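Local coordinates for protein dihydrodipicolinate synthase (Bacteroides thetaiotaomicron, PDB 4XKY) that probably acts as a Schiff-base-forming aldolase of the DapA family, condensing pyruvate with aspartate semialdehyde on the route to lysine, at residues C79-S84 with V104-Y109; I195-V200 with V220-A225. One frame throughout, in Å; residues are numbered along the deposited sequence.

Interaction 1: residues C79-S84 with V104-Y109; sequences CISDTS and VSAPPY
In the TIM barrel of this enzyme, parallel strands 76-79 and 102-105 are neighbours joined by a beta-alpha-beta crossover through helix 85-97, and the contact sits where both strands run out into loops. Cys79 forms the last parallel bridge with Val104 (CA to CA 4.5 Å); both side chains lie on the same face of the sheet and touch Tyr136 of strand 133-137, and that of Val104 comes within about 5 Å of the Lys164 side chain, the predicted Schiff-base residue. Cys79 CA makes a CH···O contact to Val104 O at 3.4 Å. Next, Ile80 N donates to the same oxygen at 2.9 Å, almost straight (168°) and nearly along the C=O axis. Ile80 holds CG1 in the crowded position between its own N and carbonyl carbon, which lays this methylene 4.1 Å from Ser105 CB while the residue packs against Leu91 and Ala92 of helix 85-97.

Ser81 continues the pairing with its side chain. Its OG, anti to the carbonyl carbon (chi1 -46°), accepts a bond from Ala106 N at 2.9 Å (164°). The same oxygen is hydrogen-bonded to the hydroxyl of Tyr136, the predicted proton donor/acceptor, an arrangement consistent with Ser81 acting as a second-shell residue that orients Tyr136, with Ala106 N fixing its OG. Asp82 directs its CB away from 104-109: OD1 accepts from Ser84 N in an Asx turn, and OD2 makes a salt bridge to Arg59. Thr83 OG1 bonds to the backbone of a neighbouring chain, while Thr83 CA rests 4.1 Å from CB of the Pro108 ring.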
ATOM      1  N   CYS A  79      14.428  -3.429  23.172  1.00 29.44           N
ATOM      2  CA  CYS A  79      13.948  -2.618  22.065  1.00 29.91           C
ATOM      3  C   CYS A  79      13.780  -1.181  22.536  1.00 28.60           C
ATOM      4  O   CYS A  79      13.031  -0.897  23.486  1.00 26.51           O
ATOM      5  CB  CYS A  79      12.631  -3.147  21.506  1.00 31.80           C
ATOM      6  SG  CYS A  79      12.203  -2.468  19.884  1.00 38.61           S
ATOM      7  N   ILE A  80      14.505  -0.284  21.874  1.00 28.96           N
ATOM      8  CA  ILE A  80      14.461   1.143  22.186  1.00 29.84           C
ATOM      9  C   ILE A  80      13.750   1.998  21.117  1.00 31.77           C
ATOM     10  O   ILE A  80      13.747   3.222  21.239  1.00 35.44           O
ATOM     11  CB  ILE A  80      15.875   1.725  22.398  1.00 29.87           C
ATOM     12  CG1 ILE A  80      16.741   1.558  21.150  1.00 29.77           C
ATOM     13  CG2 ILE A  80      16.561   1.071  23.597  1.00 29.21           C
ATOM     14  CD1 ILE A  80      17.955   2.472  21.122  1.00 31.14           C
ATOM     15  N   SER A  81      13.168   1.377  20.087  1.00 31.88           N
ATOM     16  CA  SER A  81      12.496   2.133  19.008  1.00 34.35           C
ATOM     17  C   SER A  81      11.390   3.006  19.591  1.00 34.59           C
ATOM     18  O   SER A  81      10.676   2.602  20.496  1.00 32.03           O
ATOM     19  CB  SER A  81      11.881   1.232  17.918  1.00 35.44           C
ATOM     20  OG  SER A  81      12.757   0.198  17.497  1.00 36.55           O
ATOM     21  N   ASP A  82      11.298   4.222  19.082  1.00 35.14           N
ATOM     22  CA  ASP A  82      10.333   5.194  19.557  1.00 36.34           C
ATOM     23  C   ASP A  82      10.255   6.235  18.476  1.00 36.20           C
ATOM     24  O   ASP A  82      11.216   6.428  17.746  1.00 35.95           O
ATOM     25  CB  ASP A  82      10.789   5.856  20.862  1.00 38.51           C
ATOM     26  CG  ASP A  82       9.637   6.527  21.600  1.00 40.71           C
ATOM     27  OD1 ASP A  82       9.199   7.635  21.210  1.00 41.39           O
ATOM     28  OD2 ASP A  82       9.149   5.923  22.567  1.00 42.67           O
ATOM     29  N   THR A  83       9.134   6.927  18.372  1.00 34.44           N
ATOM     30  CA  THR A  83       9.032   7.975  17.370  1.00 35.75           C
ATOM     31  C   THR A  83       9.939   9.139  17.767  1.00 34.68           C
ATOM     32  O   THR A  83      10.378   9.891  16.902  1.00 35.81           O
ATOM     33  CB  THR A  83       7.586   8.470  17.202  1.00 36.43           C
ATOM     34  OG1 THR A  83       7.112   8.957  18.461  1.00 38.58           O
ATOM     35  CG2 THR A  83       6.685   7.318  16.757  1.00 38.88           C
ATOM     36  N   SER A  84      10.208   9.286  19.066  1.00 32.78           N
ATOM     37  CA  SER A  84      11.134  10.330  19.558  1.00 34.06           C
ATOM     38  C   SER A  84      12.522   9.776  19.855  1.00 32.85           C
ATOM     39  O   SER A  84      12.681   8.898  20.693  1.00 30.70           O
ATOM     40  CB  SER A  84      10.583  11.020  20.813  1.00 34.07           C
ATOM     41  OG  SER A  84      11.615  11.687  21.522  1.00 35.06           O
ATOM     42  N   VAL A 104      18.024  -2.763  20.619  1.00 32.07           N
ATOM     43  CA  VAL A 104      17.486  -3.164  19.323  1.00 32.99           C
ATOM     44  C   VAL A 104      16.711  -1.957  18.807  1.00 32.37           C
ATOM     45  O   VAL A 104      15.920  -1.372  19.539  1.00 29.73           O
ATOM     46  CB  VAL A 104      16.545  -4.367  19.476  1.00 34.62           C
ATOM     47  CG1 VAL A 104      16.063  -4.868  18.124  1.00 35.54           C
ATOM     48  CG2 VAL A 104      17.252  -5.483  20.222  1.00 37.06           C
ATOM     49  N   SER A 105      16.943  -1.567  17.564  1.00 33.01           N
ATOM     50  CA  SER A 105      16.384  -0.319  17.079  1.00 36.40           C
ATOM     51  C   SER A 105      15.936  -0.377  15.631  1.00 37.90           C
ATOM     52  O   SER A 105      16.692  -0.816  14.760  1.00 39.02           O
ATOM     53  CB  SER A 105      17.446   0.767  17.191  1.00 38.86           C
ATOM     54  OG  SER A 105      17.164   1.826  16.306  1.00 43.72           O
ATOM     55  N   ALA A 106      14.726   0.106  15.384  1.00 38.18           N
ATOM     56  CA  ALA A 106      14.236   0.374  14.035  1.00 40.03           C
ATOM     57  C   ALA A 106      14.066   1.870  13.900  1.00 42.05           C
ATOM     58  O   ALA A 106      13.693   2.540  14.858  1.00 42.32           O
ATOM     59  CB  ALA A 106      12.892  -0.300  13.806  1.00 39.48           C
ATOM     60  N   PRO A 107      14.304   2.407  12.705  1.00 44.32           N
ATOM     61  CA  PRO A 107      14.015   3.827  12.549  1.00 45.50           C
ATOM     62  C   PRO A 107      12.508   4.054  12.580  1.00 44.50           C
ATOM     63  O   PRO A 107      11.736   3.155  12.232  1.00 41.20           O
ATOM     64  CB  PRO A 107      14.606   4.159  11.179  1.00 46.38           C
ATOM     65  CG  PRO A 107      14.537   2.861  10.422  1.00 45.68           C
ATOM     66  CD  PRO A 107      14.590   1.740  11.423  1.00 44.74           C
ATOM     67  N   PRO A 108      12.081   5.236  13.026  1.00 47.15           N
ATOM     68  CA  PRO A 108      10.660   5.516  13.187  1.00 50.07           C
ATOM     69  C   PRO A 108       9.941   5.443  11.838  1.00 52.03           C
ATOM     70  O   PRO A 108      10.542   5.777  10.823  1.00 51.48           O
ATOM     71  CB  PRO A 108      10.658   6.947  13.724  1.00 50.56           C
ATOM     72  CG  PRO A 108      11.911   7.544  13.203  1.00 49.81           C
ATOM     73  CD  PRO A 108      12.905   6.424  13.285  1.00 49.07           C
ATOM     74  N   TYR A 109       8.685   5.009  11.823  1.00 56.42           N
ATOM     75  CA  TYR A 109       8.017   4.696  10.541  1.00 67.74           C
ATOM     76  C   TYR A 109       8.020   5.833   9.518  1.00 65.62           C
ATOM     77  O   TYR A 109       8.248   5.600   8.334  1.00 66.44           O
ATOM     78  CB  TYR A 109       6.590   4.168  10.747  1.00 74.61           C
ATOM     79  CG  TYR A 109       5.527   5.184  11.117  1.00 83.30           C
ATOM     80  CD1 TYR A 109       4.691   5.729  10.140  1.00 89.23           C
ATOM     81  CD2 TYR A 109       5.324   5.566  12.443  1.00 87.12           C
ATOM     82  CE1 TYR A 109       3.706   6.644  10.469  1.00 92.43           C
ATOM     83  CE2 TYR A 109       4.341   6.484  12.782  1.00 90.84           C
ATOM     84  CZ  TYR A 109       3.534   7.018  11.791  1.00 93.03           C
ATOM     85  OH  TYR A 109       2.553   7.929  12.112  1.00 94.08           O
TER

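Interaction 2: residues I195-V200 with V220-A225; sequences IMAESV and VSLYNA
Two successive helices of the outer layer, 196-201 and 216-227, meet here through apolar side chains, with no hydrogen bond between the two segments. The axes of the short segments approach to 9.0 Å and cross at -29°. Met196 reaches across with CG anti to its backbone N (chi1 -178°), and bends at chi2 and chi3 bring its tip against the facing helix: CE lies 3.8 Å from Leu222 CG and SD 3.8 Å from Tyr223 CA. Met196 and Leu222 thus pass each other in opposite directions rather than tip to tip. In the (beta/alpha)8 barrel these helices follow strands 187-190 and 206-207, and Met196 and Tyr223 both also pack on Ile8 of strand 7-8. Leu222 sends CD1 to within 3.6 Å of Ala197 CB, on a side lined by Gln238 of helix 231-247. One turn on, the Val200 side chain crosses that of Tyr223 at about a right angle; its CG2 meets the ring at the edge, near the ring plane, 3.8 Å from CD1. At the N-cap position before the first helix, Ile195 O takes two donors, Ser199 N at 3.0 Å and, from above the carbonyl plane, Ser199 OG at 2.6 Å.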
ATOM      1  N   ILE A 195       9.426 -19.765   9.932  1.00 32.83           N
ATOM      2  CA  ILE A 195      10.531 -19.884   8.984  1.00 32.43           C
ATOM      3  C   ILE A 195      11.906 -19.910   9.663  1.00 32.00           C
ATOM      4  O   ILE A 195      12.937 -19.711   9.002  1.00 30.11           O
ATOM      5  CB  ILE A 195      10.511 -18.729   7.969  1.00 32.23           C
ATOM      6  CG1 ILE A 195      10.520 -17.367   8.678  1.00 33.58           C
ATOM      7  CG2 ILE A 195       9.325 -18.890   7.049  1.00 33.22           C
ATOM      8  CD1 ILE A 195      10.819 -16.188   7.767  1.00 33.63           C
ATOM      9  N   MET A 196      11.912 -20.145  10.969  1.00 30.95           N
ATOM     10  CA  MET A 196      13.155 -20.234  11.723  1.00 32.95           C
ATOM     11  C   MET A 196      13.960 -21.427  11.264  1.00 33.03           C
ATOM     12  O   MET A 196      15.166 -21.314  11.042  1.00 33.23           O
ATOM     13  CB  MET A 196      12.871 -20.364  13.220  1.00 34.17           C
ATOM     14  CG  MET A 196      14.093 -20.416  14.126  1.00 34.90           C
ATOM     15  SD  MET A 196      14.601 -22.112  14.544  1.00 38.26           S
ATOM     16  CE  MET A 196      13.276 -22.673  15.607  1.00 37.51           C
ATOM     17  N   ALA A 197      13.304 -22.580  11.164  1.00 33.85           N
ATOM     18  CA  ALA A 197      14.002 -23.808  10.804  1.00 35.54           C
ATOM     19  C   ALA A 197      14.642 -23.677   9.428  1.00 36.33           C
ATOM     20  O   ALA A 197      15.804 -24.039   9.238  1.00 35.52           O
ATOM     21  CB  ALA A 197      13.061 -24.996  10.834  1.00 36.70           C
ATOM     22  N   GLU A 198      13.909 -23.126   8.465  1.00 35.88           N
ATOM     23  CA  GLU A 198      14.466 -23.082   7.129  1.00 37.72           C
ATOM     24  C   GLU A 198      15.591 -22.035   7.056  1.00 36.03           C
ATOM     25  O   GLU A 198      16.588 -22.245   6.376  1.00 36.37           O
ATOM     26  CB  GLU A 198      13.379 -22.876   6.086  1.00 39.47           C
ATOM     27  CG  GLU A 198      12.923 -21.452   5.898  1.00 40.56           C
ATOM     28  CD  GLU A 198      11.658 -21.404   5.064  1.00 44.07           C
ATOM     29  OE1 GLU A 198      11.672 -20.770   3.980  1.00 48.41           O
ATOM     30  OE2 GLU A 198      10.661 -22.027   5.493  1.00 43.06           O
ATOM     31  N   SER A 199      15.445 -20.934   7.787  1.00 34.01           N
ATOM     32  CA  SER A 199      16.469 -19.898   7.779  1.00 34.35           C
ATOM     33  C   SER A 199      17.715 -20.409   8.488  1.00 34.74           C
ATOM     34  O   SER A 199      18.822 -20.181   8.018  1.00 32.95           O
ATOM     35  CB  SER A 199      15.969 -18.627   8.449  1.00 34.82           C
ATOM     36  OG  SER A 199      14.717 -18.221   7.915  1.00 34.77           O
ATOM     37  N   VAL A 200      17.546 -21.129   9.602  1.00 33.99           N
ATOM     38  CA  VAL A 200      18.717 -21.642  10.320  1.00 35.47           C
ATOM     39  C   VAL A 200      19.447 -22.696   9.483  1.00 37.21           C
ATOM     40  O   VAL A 200      20.670 -22.708   9.423  1.00 38.12           O
ATOM     41  CB  VAL A 200      18.362 -22.188  11.721  1.00 34.85           C
ATOM     42  CG1 VAL A 200      19.548 -22.896  12.363  1.00 36.32           C
ATOM     43  CG2 VAL A 200      17.945 -21.047  12.625  1.00 34.14           C
ATOM     44  N   VAL A 220      13.954 -24.462  21.014  1.00 35.26           N
ATOM     45  CA  VAL A 220      15.376 -24.755  21.169  1.00 35.72           C
ATOM     46  C   VAL A 220      15.731 -26.057  20.471  1.00 36.24           C
ATOM     47  O   VAL A 220      16.751 -26.129  19.775  1.00 35.54           O
ATOM     48  CB  VAL A 220      15.780 -24.809  22.655  1.00 36.19           C
ATOM     49  CG1 VAL A 220      17.180 -25.382  22.826  1.00 37.58           C
ATOM     50  CG2 VAL A 220      15.730 -23.404  23.233  1.00 35.24           C
ATOM     51  N   SER A 221      14.881 -27.068  20.646  1.00 36.10           N
ATOM     52  CA  SER A 221      15.067 -28.341  19.949  1.00 37.67           C
ATOM     53  C   SER A 221      15.019 -28.201  18.444  1.00 37.04           C
ATOM     54  O   SER A 221      15.803 -28.831  17.747  1.00 37.84           O
ATOM     55  CB  SER A 221      14.032 -29.386  20.379  1.00 38.23           C
ATOM     56  OG  SER A 221      14.235 -29.734  21.728  1.00 38.70           O
ATOM     57  N   LEU A 222      14.098 -27.395  17.935  1.00 36.72           N
ATOM     58  CA  LEU A 222      14.014 -27.204  16.499  1.00 37.33           C
ATOM     59  C   LEU A 222      15.227 -26.425  15.982  1.00 36.96           C
ATOM     60  O   LEU A 222      15.800 -26.774  14.931  1.00 37.09           O
ATOM     61  CB  LEU A 222      12.705 -26.536  16.105  1.00 38.25           C
ATOM     62  CG  LEU A 222      12.454 -26.205  14.628  1.00 39.10           C
ATOM     63  CD1 LEU A 222      12.796 -27.312  13.636  1.00 40.63           C
ATOM     64  CD2 LEU A 222      10.985 -25.836  14.495  1.00 39.58           C
ATOM     65  N   TYR A 223      15.648 -25.411  16.734  1.00 36.02           N
ATOM     66  CA  TYR A 223      16.841 -24.656  16.369  1.00 35.98           C
ATOM     67  C   TYR A 223      18.074 -25.576  16.193  1.00 38.81           C
ATOM     68  O   TYR A 223      18.832 -25.449  15.207  1.00 38.28           O
ATOM     69  CB  TYR A 223      17.161 -23.562  17.394  1.00 35.36           C
ATOM     70  CG  TYR A 223      18.562 -23.012  17.209  1.00 36.89           C
ATOM     71  CD1 TYR A 223      18.840 -22.099  16.187  1.00 38.15           C
ATOM     72  CD2 TYR A 223      19.624 -23.434  18.025  1.00 38.29           C
ATOM     73  CE1 TYR A 223      20.124 -21.598  15.997  1.00 38.44           C
ATOM     74  CE2 TYR A 223      20.917 -22.942  17.839  1.00 38.60           C
ATOM     75  CZ  TYR A 223      21.166 -22.036  16.817  1.00 39.27           C
ATOM     76  OH  TYR A 223      22.446 -21.541  16.617  1.00 40.99           O
ATOM     77  N   ASN A 224      18.271 -26.468  17.162  1.00 39.44           N
ATOM     78  CA  ASN A 224      19.402 -27.418  17.178  1.00 41.12           C
ATOM     79  C   ASN A 224      19.352 -28.465  16.055  1.00 40.88           C
ATOM     80  O   ASN A 224      20.381 -28.791  15.452  1.00 40.11           O
ATOM     81  CB  ASN A 224      19.473 -28.102  18.560  1.00 42.81           C
ATOM     82  CG  ASN A 224      20.034 -27.180  19.632  1.00 44.00           C
ATOM     83  OD1 ASN A 224      21.013 -26.495  19.403  1.00 47.22           O
ATOM     84  ND2 ASN A 224      19.431 -27.169  20.801  1.00 46.91           N
ATOM     85  N   ALA A 225      18.149 -28.977  15.790  1.00 40.13           N
ATOM     86  CA  ALA A 225      17.905 -29.864  14.663  1.00 41.16           C
ATOM     87  C   ALA A 225      18.156 -29.148  13.329  1.00 42.91           C
ATOM     88  O   ALA A 225      18.655 -29.776  12.395  1.00 43.87           O
ATOM     89  CB  ALA A 225      16.482 -30.390  14.699  1.00 40.60           C
TER

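How the interactions relate
Both contacts belong to one eight-stranded barrel but occupy different layers and opposite sides of the chain's centre, their own centres 28 Å apart and their nearest atoms about 16 Å apart. They come in series along the chain: interaction 1 closes before interaction 2 opens. The first joins the ends of adjacent strands 76-79 and 102-105 beside the predicted catalytic residues, and so belongs to the mouth of the barrel; the second joins helices of the outer layer that follow strands 187-190 and 206-207, with Met196 about 11 Å from Lys164, side chain to side chain. Interaction 1 thus lies next to the predicted site, whereas interaction 2 joins two helices of the surrounding layer.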